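Local coordinates for hypothetical UPF0271 protein TTHB195 (Thermus thermophilus, PDB 2DFA) that probably cleaves 5-oxoproline to L-glutamate at the cost of ATP, as the A subunit of a three-part 5-oxoprolinase, at residues P63-L68 with R73-L78. Sequence-based numbering, arbitrary orientation.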
ATOM      1  N   PRO A  63      15.844   5.955   5.614  1.00 27.69           N
ATOM      2  CA  PRO A  63      15.162   4.727   5.185  1.00 28.43           C
ATOM      3  C   PRO A  63      14.570   3.898   6.321  1.00 27.56           C
ATOM      4  O   PRO A  63      15.117   3.843   7.425  1.00 27.21           O
ATOM      5  CB  PRO A  63      16.251   3.983   4.415  1.00 28.61           C
ATOM      6  CG  PRO A  63      17.507   4.376   5.161  1.00 28.23           C
ATOM      7  CD  PRO A  63      17.294   5.874   5.349  1.00 27.95           C
ATOM      8  N   GLY A  64      13.437   3.260   6.046  1.00 28.96           N
ATOM      9  CA  GLY A  64      12.794   2.445   7.059  1.00 27.34           C
ATOM     10  C   GLY A  64      12.170   1.174   6.507  1.00 29.17           C
ATOM     11  O   GLY A  64      12.262   0.887   5.309  1.00 27.58           O
ATOM     12  N   PHE A  65      11.550   0.403   7.393  1.00 29.23           N
ATOM     13  CA  PHE A  65      10.875  -0.833   7.009  1.00 29.19           C
ATOM     14  C   PHE A  65       9.643  -0.502   6.167  1.00 28.93           C
ATOM     15  O   PHE A  65       9.081   0.596   6.261  1.00 28.30           O
ATOM     16  CB  PHE A  65      10.391  -1.598   8.251  1.00 30.89           C
ATOM     17  CG  PHE A  65      11.455  -2.407   8.943  1.00 32.68           C
ATOM     18  CD1 PHE A  65      12.315  -3.227   8.218  1.00 32.21           C
ATOM     19  CD2 PHE A  65      11.546  -2.409  10.334  1.00 32.88           C
ATOM     20  CE1 PHE A  65      13.248  -4.040   8.872  1.00 32.96           C
ATOM     21  CE2 PHE A  65      12.470  -3.215  10.995  1.00 32.48           C
ATOM     22  CZ  PHE A  65      13.323  -4.033  10.265  1.00 33.70           C
ATOM     23  N   PRO A  66       9.205  -1.451   5.323  1.00 29.54           N
ATOM     24  CA  PRO A  66       8.025  -1.213   4.497  1.00 29.86           C
ATOM     25  C   PRO A  66       6.791  -1.472   5.369  1.00 30.61           C
ATOM     26  O   PRO A  66       6.162  -2.534   5.281  1.00 29.92           O
ATOM     27  CB  PRO A  66       8.182  -2.239   3.376  1.00 31.39           C
ATOM     28  CG  PRO A  66       8.821  -3.393   4.095  1.00 30.74           C
ATOM     29  CD  PRO A  66       9.879  -2.705   4.933  1.00 30.06           C
ATOM     30  N   ASP A  67       6.460  -0.499   6.214  1.00 29.51           N
ATOM     31  CA  ASP A  67       5.320  -0.607   7.133  1.00 28.92           C
ATOM     32  C   ASP A  67       4.754   0.792   7.380  1.00 28.48           C
ATOM     33  O   ASP A  67       5.019   1.417   8.408  1.00 30.36           O
ATOM     34  CB  ASP A  67       5.795  -1.247   8.448  1.00 28.59           C
ATOM     35  CG  ASP A  67       4.676  -1.425   9.473  1.00 30.04           C
ATOM     36  OD1 ASP A  67       3.484  -1.380   9.103  1.00 29.29           O
ATOM     37  OD2 ASP A  67       5.009  -1.621  10.661  1.00 29.68           O
ATOM     38  N   LEU A  68       3.979   1.283   6.423  1.00 29.97           N
ATOM     39  CA  LEU A  68       3.400   2.619   6.520  1.00 30.80           C
ATOM     40  C   LEU A  68       2.453   2.778   7.706  1.00 31.54           C
ATOM     41  O   LEU A  68       2.600   3.705   8.506  1.00 31.42           O
ATOM     42  CB  LEU A  68       2.656   2.967   5.230  1.00 33.24           C
ATOM     43  CG  LEU A  68       2.053   4.374   5.154  1.00 34.41           C
ATOM     44  CD1 LEU A  68       3.153   5.418   5.330  1.00 33.71           C
ATOM     45  CD2 LEU A  68       1.353   4.553   3.815  1.00 34.66           C
ATOM     46  N   ARG A  73       7.818   1.602  12.834  1.00 32.01           N
ATOM     47  CA  ARG A  73       8.211   1.472  14.237  1.00 33.71           C
ATOM     48  C   ARG A  73       8.108   0.036  14.735  1.00 33.49           C
ATOM     49  O   ARG A  73       8.353  -0.237  15.911  1.00 31.60           O
ATOM     50  CB  ARG A  73       7.320   2.355  15.109  1.00 36.33           C
ATOM     51  CG  ARG A  73       7.339   3.830  14.751  1.00 42.87           C
ATOM     52  CD  ARG A  73       8.614   4.498  15.218  1.00 48.88           C
ATOM     53  NE  ARG A  73       8.498   5.955  15.202  1.00 53.85           N
ATOM     54  CZ  ARG A  73       9.448   6.784  15.622  1.00 56.93           C
ATOM     55  NH1 ARG A  73      10.592   6.300  16.093  1.00 58.15           N
ATOM     56  NH2 ARG A  73       9.257   8.097  15.569  1.00 57.12           N
ATOM     57  N   ARG A  74       7.745  -0.882  13.846  1.00 31.24           N
ATOM     58  CA  ARG A  74       7.591  -2.276  14.234  1.00 32.17           C
ATOM     59  C   ARG A  74       8.633  -3.198  13.612  1.00 31.75           C
ATOM     60  O   ARG A  74       8.884  -3.148  12.411  1.00 31.82           O
ATOM     61  CB  ARG A  74       6.178  -2.753  13.867  1.00 31.56           C
ATOM     62  CG  ARG A  74       5.086  -1.881  14.488  1.00 33.12           C
ATOM     63  CD  ARG A  74       3.678  -2.390  14.206  1.00 33.52           C
ATOM     64  NE  ARG A  74       3.318  -2.335  12.789  1.00 32.00           N
ATOM     65  CZ  ARG A  74       2.101  -2.608  12.331  1.00 34.84           C
ATOM     66  NH1 ARG A  74       1.140  -2.947  13.184  1.00 33.78           N
ATOM     67  NH2 ARG A  74       1.842  -2.555  11.028  1.00 32.28           N
ATOM     68  N   GLU A  75       9.242  -4.029  14.448  1.00 33.20           N
ATOM     69  CA  GLU A  75      10.245  -4.989  13.996  1.00 34.93           C
ATOM     70  C   GLU A  75       9.648  -5.871  12.899  1.00 33.85           C
ATOM     71  O   GLU A  75       8.515  -6.339  13.027  1.00 32.15           O
ATOM     72  CB  GLU A  75      10.694  -5.852  15.181  1.00 36.77           C
ATOM     73  CG  GLU A  75      11.333  -7.201  14.825  1.00 41.27           C
ATOM     74  CD  GLU A  75      12.638  -7.075  14.055  1.00 44.54           C
ATOM     75  OE1 GLU A  75      13.139  -5.940  13.895  1.00 44.81           O
ATOM     76  OE2 GLU A  75      13.165  -8.124  13.615  1.00 46.38           O
ATOM     77  N   MET A  76      10.407  -6.076  11.825  1.00 34.63           N
ATOM     78  CA  MET A  76       9.983  -6.914  10.700  1.00 34.53           C
ATOM     79  C   MET A  76      11.120  -7.865  10.336  1.00 35.42           C
ATOM     80  O   MET A  76      12.272  -7.448  10.201  1.00 35.28           O
ATOM     81  CB  MET A  76       9.630  -6.066   9.469  1.00 33.87           C
ATOM     82  CG  MET A  76       8.349  -5.259   9.586  1.00 31.19           C
ATOM     83  SD  MET A  76       7.875  -4.480   8.040  1.00 32.74           S
ATOM     84  CE  MET A  76       7.284  -5.917   7.085  1.00 34.72           C
ATOM     85  N   ALA A  77      10.793  -9.139  10.163  1.00 36.38           N
ATOM     86  CA  ALA A  77      11.799 -10.143   9.832  1.00 35.78           C
ATOM     87  C   ALA A  77      12.287 -10.092   8.384  1.00 35.91           C
ATOM     88  O   ALA A  77      12.109 -11.049   7.631  1.00 33.90           O
ATOM     89  CB  ALA A  77      11.257 -11.534  10.151  1.00 36.05           C
ATOM     90  N   LEU A  78      12.905  -8.977   7.990  1.00 35.12           N
ATOM     91  CA  LEU A  78      13.430  -8.850   6.633  1.00 34.28           C
ATOM     92  C   LEU A  78      14.763  -9.583   6.518  1.00 33.46           C
ATOM     93  O   LEU A  78      15.579  -9.547   7.438  1.00 33.17           O
ATOM     94  CB  LEU A  78      13.658  -7.377   6.262  1.00 33.66           C
ATOM     95  CG  LEU A  78      12.605  -6.624   5.442  1.00 32.13           C
ATOM     96  CD1 LEU A  78      11.289  -6.558   6.209  1.00 34.13           C
ATOM     97  CD2 LEU A  78      13.119  -5.214   5.148  1.00 32.26           C
TER
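Phe65 turns one ring face to Met76, whose CB stands 4.0 Å from the centre of the Phe65 ring in a CH-pi contact. Both belong to the long loop that follows strand 58-62 of the parallel sheet in this LamB/PxpA family protein and leads to helix 80-100; here the loop folds back on itself. The Met76 chain then runs off the ring, and its SD stands obliquely to it, a Met-aromatic contact. SD comes to 3.8 Å from Phe65 CB and also packs on Pro66 CD and Asp67 CB. An inverse gamma turn centred on Pro66, with a weak bond from Asp67 N to Phe65 O, turns the chain between those two residues. Leu78 CD2 meets the rim of the ring, close to its plane, 3.7 Å from Phe65 CD1. The same methyl meets Pro66 CD. Helix 112-120 also packs against Phe65, and its Lys117 makes a salt bridge to Glu75 OE2, while Glu75 OE1 stays near the ring.

A salt bridge closes the other end. With chi1 at -179°, Asp67 turns its CG away from its own backbone N and carries the carboxylate to Arg74. Arg74 NH1 makes a salt bridge to Glu82 of a neighbouring subunit, so the same guanidinium ties this loop to the subunit interface. Asp67 OD1 takes a further bond from Gly70 N. The Arg74 grip is side-on, the carboxylate and guanidinium planes only 15° apart: NH2 reaches Asp67 OD1 at 2.8 Å, and NE meets the syn lone pair of Asp67 OD2, also at 2.8 Å.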